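Local coordinates for omega transaminase (Pseudomonas sp., PDB 5LH9), which probably transfers amino groups from amine donors such as beta-alanine to keto acids such as pyruvate, using pyridoxal-5'-phosphate as cofactor, at residues Ala263-Thr268 with Leu277-Trp282. Residues are numbered along the deposited sequence; the frame is centred on the assembly and turned at random.
Sequences ADEVVT and LGSRGW. With PLP (pyridoxal-5'-phosphate), chain H.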
ATOM      1  N   ALA D 263     -10.467 -17.128  14.634  1.00 19.66           N
ATOM      2  CA  ALA D 263     -11.513 -16.773  15.583  1.00 22.63           C
ATOM      3  C   ALA D 263     -10.918 -15.798  16.590  1.00 19.71           C
ATOM      4  O   ALA D 263     -10.033 -16.164  17.371  1.00 14.48           O
ATOM      5  CB  ALA D 263     -12.065 -18.015  16.278  1.00 24.27           C
ATOM      6  N   ASP D 264     -11.383 -14.555  16.557  1.00 18.61           N
ATOM      7  CA  ASP D 264     -10.970 -13.568  17.551  1.00 17.73           C
ATOM      8  C   ASP D 264     -11.785 -13.825  18.811  1.00 14.20           C
ATOM      9  O   ASP D 264     -12.896 -13.322  18.980  1.00 16.19           O
ATOM     10  CB  ASP D 264     -11.164 -12.149  17.043  1.00 15.81           C
ATOM     11  CG  ASP D 264     -10.577 -11.122  17.982  1.00 18.49           C
ATOM     12  OD1 ASP D 264     -10.353 -11.466  19.168  1.00 16.82           O
ATOM     13  OD2 ASP D 264     -10.329  -9.982  17.534  1.00 17.38           O
ATOM     14  N   GLU D 265     -11.220 -14.631  19.706  1.00 15.00           N
ATOM     15  CA  GLU D 265     -11.877 -15.022  20.945  1.00 14.92           C
ATOM     16  C   GLU D 265     -11.405 -14.195  22.132  1.00 15.17           C
ATOM     17  O   GLU D 265     -11.398 -14.682  23.267  1.00 17.99           O
ATOM     18  CB  GLU D 265     -11.636 -16.503  21.210  1.00 18.44           C
ATOM     19  CG  GLU D 265     -12.160 -17.412  20.115  1.00 22.95           C
ATOM     20  CD  GLU D 265     -13.489 -18.058  20.451  1.00 23.63           C
ATOM     21  OE1 GLU D 265     -14.122 -17.665  21.458  1.00 25.01           O
ATOM     22  OE2 GLU D 265     -13.892 -18.978  19.705  1.00 23.92           O
ATOM     23  N   VAL D 266     -10.987 -12.953  21.889  1.00 18.51           N
ATOM     24  CA  VAL D 266     -10.486 -12.118  22.976  1.00 17.30           C
ATOM     25  C   VAL D 266     -11.585 -11.864  24.005  1.00 18.43           C
ATOM     26  O   VAL D 266     -11.329 -11.838  25.215  1.00 19.01           O
ATOM     27  CB  VAL D 266      -9.897 -10.818  22.404  1.00 18.10           C
ATOM     28  CG1 VAL D 266      -9.666  -9.790  23.505  1.00 20.51           C
ATOM     29  CG2 VAL D 266      -8.599 -11.123  21.666  1.00 20.65           C
ATOM     30  N   VAL D 267     -12.818 -11.680  23.549  1.00 19.14           N
ATOM     31  CA  VAL D 267     -13.945 -11.488  24.460  1.00 17.75           C
ATOM     32  C   VAL D 267     -14.614 -12.811  24.803  1.00 17.35           C
ATOM     33  O   VAL D 267     -14.842 -13.117  25.977  1.00 16.72           O
ATOM     34  CB  VAL D 267     -14.949 -10.492  23.841  1.00 17.77           C
ATOM     35  CG1 VAL D 267     -16.240 -10.462  24.632  1.00 15.89           C
ATOM     36  CG2 VAL D 267     -14.340  -9.101  23.805  1.00 18.28           C
ATOM     37  N   THR D 268     -14.905 -13.629  23.793  1.00 15.86           N
ATOM     38  CA  THR D 268     -15.712 -14.826  23.999  1.00 20.29           C
ATOM     39  C   THR D 268     -14.918 -15.978  24.597  1.00 22.78           C
ATOM     40  O   THR D 268     -15.517 -16.921  25.128  1.00 17.38           O
ATOM     41  CB  THR D 268     -16.333 -15.275  22.672  1.00 19.94           C
ATOM     42  OG1 THR D 268     -15.310 -15.396  21.673  1.00 21.37           O
ATOM     43  CG2 THR D 268     -17.372 -14.268  22.203  1.00 17.97           C
ATOM     44  N   LEU D 277     -15.332 -21.561  24.316  1.00 22.09           N
ATOM     45  CA  LEU D 277     -15.033 -20.805  23.109  1.00 20.26           C
ATOM     46  C   LEU D 277     -16.341 -20.462  22.419  1.00 20.09           C
ATOM     47  O   LEU D 277     -17.226 -21.314  22.291  1.00 21.75           O
ATOM     48  CB  LEU D 277     -14.159 -21.589  22.133  1.00 23.00           C
ATOM     49  CG  LEU D 277     -12.689 -21.814  22.479  1.00 25.91           C
ATOM     50  CD1 LEU D 277     -12.075 -22.738  21.442  1.00 26.66           C
ATOM     51  CD2 LEU D 277     -11.929 -20.504  22.537  1.00 27.06           C
ATOM     52  N   GLY D 278     -16.451 -19.213  21.964  1.00 17.89           N
ATOM     53  CA  GLY D 278     -17.596 -18.831  21.156  1.00 19.40           C
ATOM     54  C   GLY D 278     -17.704 -19.670  19.899  1.00 21.82           C
ATOM     55  O   GLY D 278     -18.797 -20.082  19.506  1.00 19.08           O
ATOM     56  N   SER D 279     -16.569 -19.909  19.238  1.00 22.72           N
ATOM     57  CA  SER D 279     -16.568 -20.723  18.028  1.00 22.43           C
ATOM     58  C   SER D 279     -17.046 -22.135  18.327  1.00 20.65           C
ATOM     59  O   SER D 279     -17.860 -22.696  17.582  1.00 16.91           O
ATOM     60  CB  SER D 279     -15.164 -20.754  17.431  1.00 22.57           C
ATOM     61  OG  SER D 279     -14.228 -21.217  18.388  1.00 23.16           O
ATOM     62  N   ARG D 280     -16.558 -22.724  19.419  1.00 19.77           N
ATOM     63  CA  ARG D 280     -17.061 -24.027  19.831  1.00 21.81           C
ATOM     64  C   ARG D 280     -18.552 -23.953  20.120  1.00 23.19           C
ATOM     65  O   ARG D 280     -19.304 -24.873  19.781  1.00 20.51           O
ATOM     66  CB  ARG D 280     -16.299 -24.525  21.059  1.00 21.41           C
ATOM     67  CG  ARG D 280     -16.657 -25.946  21.477  1.00 21.46           C
ATOM     68  CD  ARG D 280     -16.009 -26.309  22.797  1.00 24.76           C
ATOM     69  NE  ARG D 280     -14.555 -26.389  22.694  1.00 27.53           N
ATOM     70  CZ  ARG D 280     -13.741 -26.576  23.728  1.00 28.43           C
ATOM     71  NH1 ARG D 280     -14.236 -26.697  24.955  1.00 29.36           N
ATOM     72  NH2 ARG D 280     -12.431 -26.642  23.537  1.00 26.27           N
ATOM     73  N   GLY D 281     -19.003 -22.839  20.706  1.00 27.98           N
ATOM     74  CA  GLY D 281     -20.420 -22.663  20.971  1.00 30.10           C
ATOM     75  C   GLY D 281     -21.270 -22.761  19.723  1.00 27.21           C
ATOM     76  O   GLY D 281     -22.434 -23.168  19.789  1.00 26.63           O
ATOM     77  N   TRP D 282     -20.719 -22.372  18.579  1.00 23.04           N
ATOM     78  CA  TRP D 282     -21.401 -22.525  17.304  1.00 21.58           C
ATOM     79  C   TRP D 282     -21.095 -23.856  16.631  1.00 21.95           C
ATOM     80  O   TRP D 282     -21.598 -24.107  15.528  1.00 24.15           O
ATOM     81  CB  TRP D 282     -21.016 -21.387  16.355  1.00 19.06           C
ATOM     82  CG  TRP D 282     -21.377 -20.004  16.829  1.00 20.59           C
ATOM     83  CD1 TRP D 282     -20.544 -18.926  16.916  1.00 21.70           C
ATOM     84  CD2 TRP D 282     -22.667 -19.548  17.259  1.00 19.86           C
ATOM     85  NE1 TRP D 282     -21.235 -17.827  17.375  1.00 24.10           N
ATOM     86  CE2 TRP D 282     -22.539 -18.185  17.593  1.00 21.02           C
ATOM     87  CE3 TRP D 282     -23.916 -20.162  17.397  1.00 21.08           C
ATOM     88  CZ2 TRP D 282     -23.613 -17.428  18.055  1.00 22.91           C
ATOM     89  CZ3 TRP D 282     -24.976 -19.412  17.853  1.00 20.81           C
ATOM     90  CH2 TRP D 282     -24.821 -18.061  18.178  1.00 22.57           C
TER
HETATM   91  N1  PLP H1001     -10.149  -8.082  19.670  1.00 27.68           N
HETATM   92  C2  PLP H1001     -11.316  -8.070  20.319  1.00 28.07           C
HETATM   93  C2A PLP H1001     -12.542  -8.866  19.781  1.00 28.09           C
HETATM   94  C3  PLP H1001     -11.452  -7.329  21.518  1.00 27.60           C
HETATM   95  O3  PLP H1001     -12.683  -7.326  22.177  1.00 28.98           O
HETATM   96  C4  PLP H1001     -10.401  -6.615  22.039  1.00 29.31           C
HETATM   97  C4A PLP H1001     -10.663  -5.817  23.426  1.00 33.44           C
HETATM   98  C5  PLP H1001      -9.197  -6.623  21.379  1.00 30.40           C
HETATM   99  C6  PLP H1001      -9.062  -7.354  20.187  1.00 30.48           C
HETATM  100  C5A PLP H1001      -7.949  -5.828  21.881  1.00 26.35           C
HETATM  101  O4P PLP H1001      -7.466  -6.290  23.118  1.00 25.94           O
HETATM  102  P   PLP H1001      -6.472  -5.385  23.895  1.00 24.25           P
HETATM  103  O1P PLP H1001      -7.194  -4.132  24.260  1.00 16.57           O
HETATM  104  O2P PLP H1001      -5.289  -5.077  23.063  1.00 21.20           O
HETATM  105  O3P PLP H1001      -6.013  -6.112  25.166  1.00 21.64           O
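The carboxylate of E265 is gripped by the first turn of helix 278-281 through three hydrogen bonds. G278 N reaches E265 OE1 at 2.8 Å on its syn lone pair, though the 143° N-H...O angle shows a bent bond. The straighter one runs from S279 N to E265 OE2, 2.9 Å. S279 OG also donates to E265 OE2, at 2.6 Å and nearly in line with the C-O bond. T268 OG1, three residues on in the same segment, donates to E265 OE1 at 2.6 Å from 50° out of the carboxylate plane, so each oxygen has two donors and the group's rotation is fixed. A bend at chi2 (-101°) brings the carboxylate to the helix start. It is buried, and the N-H groups there would probably favour its ionised form. With an alanine here, both N-H groups and both hydroxyls would probably lose their common acceptor, and a gap would open beside L277. L277 CD2 packs 3.6 Å from E265 CD, the side chains crossing at about a right angle, and A263 CB meets S279 CB at 4.3 Å. The clamp thus ties the turn after strand 260-264 to the helix of a beta-alpha-beta unit; that strand ends at D264, whose OD2 lies 2.9 Å from PLP N1, as in fold-type I aminotransferases.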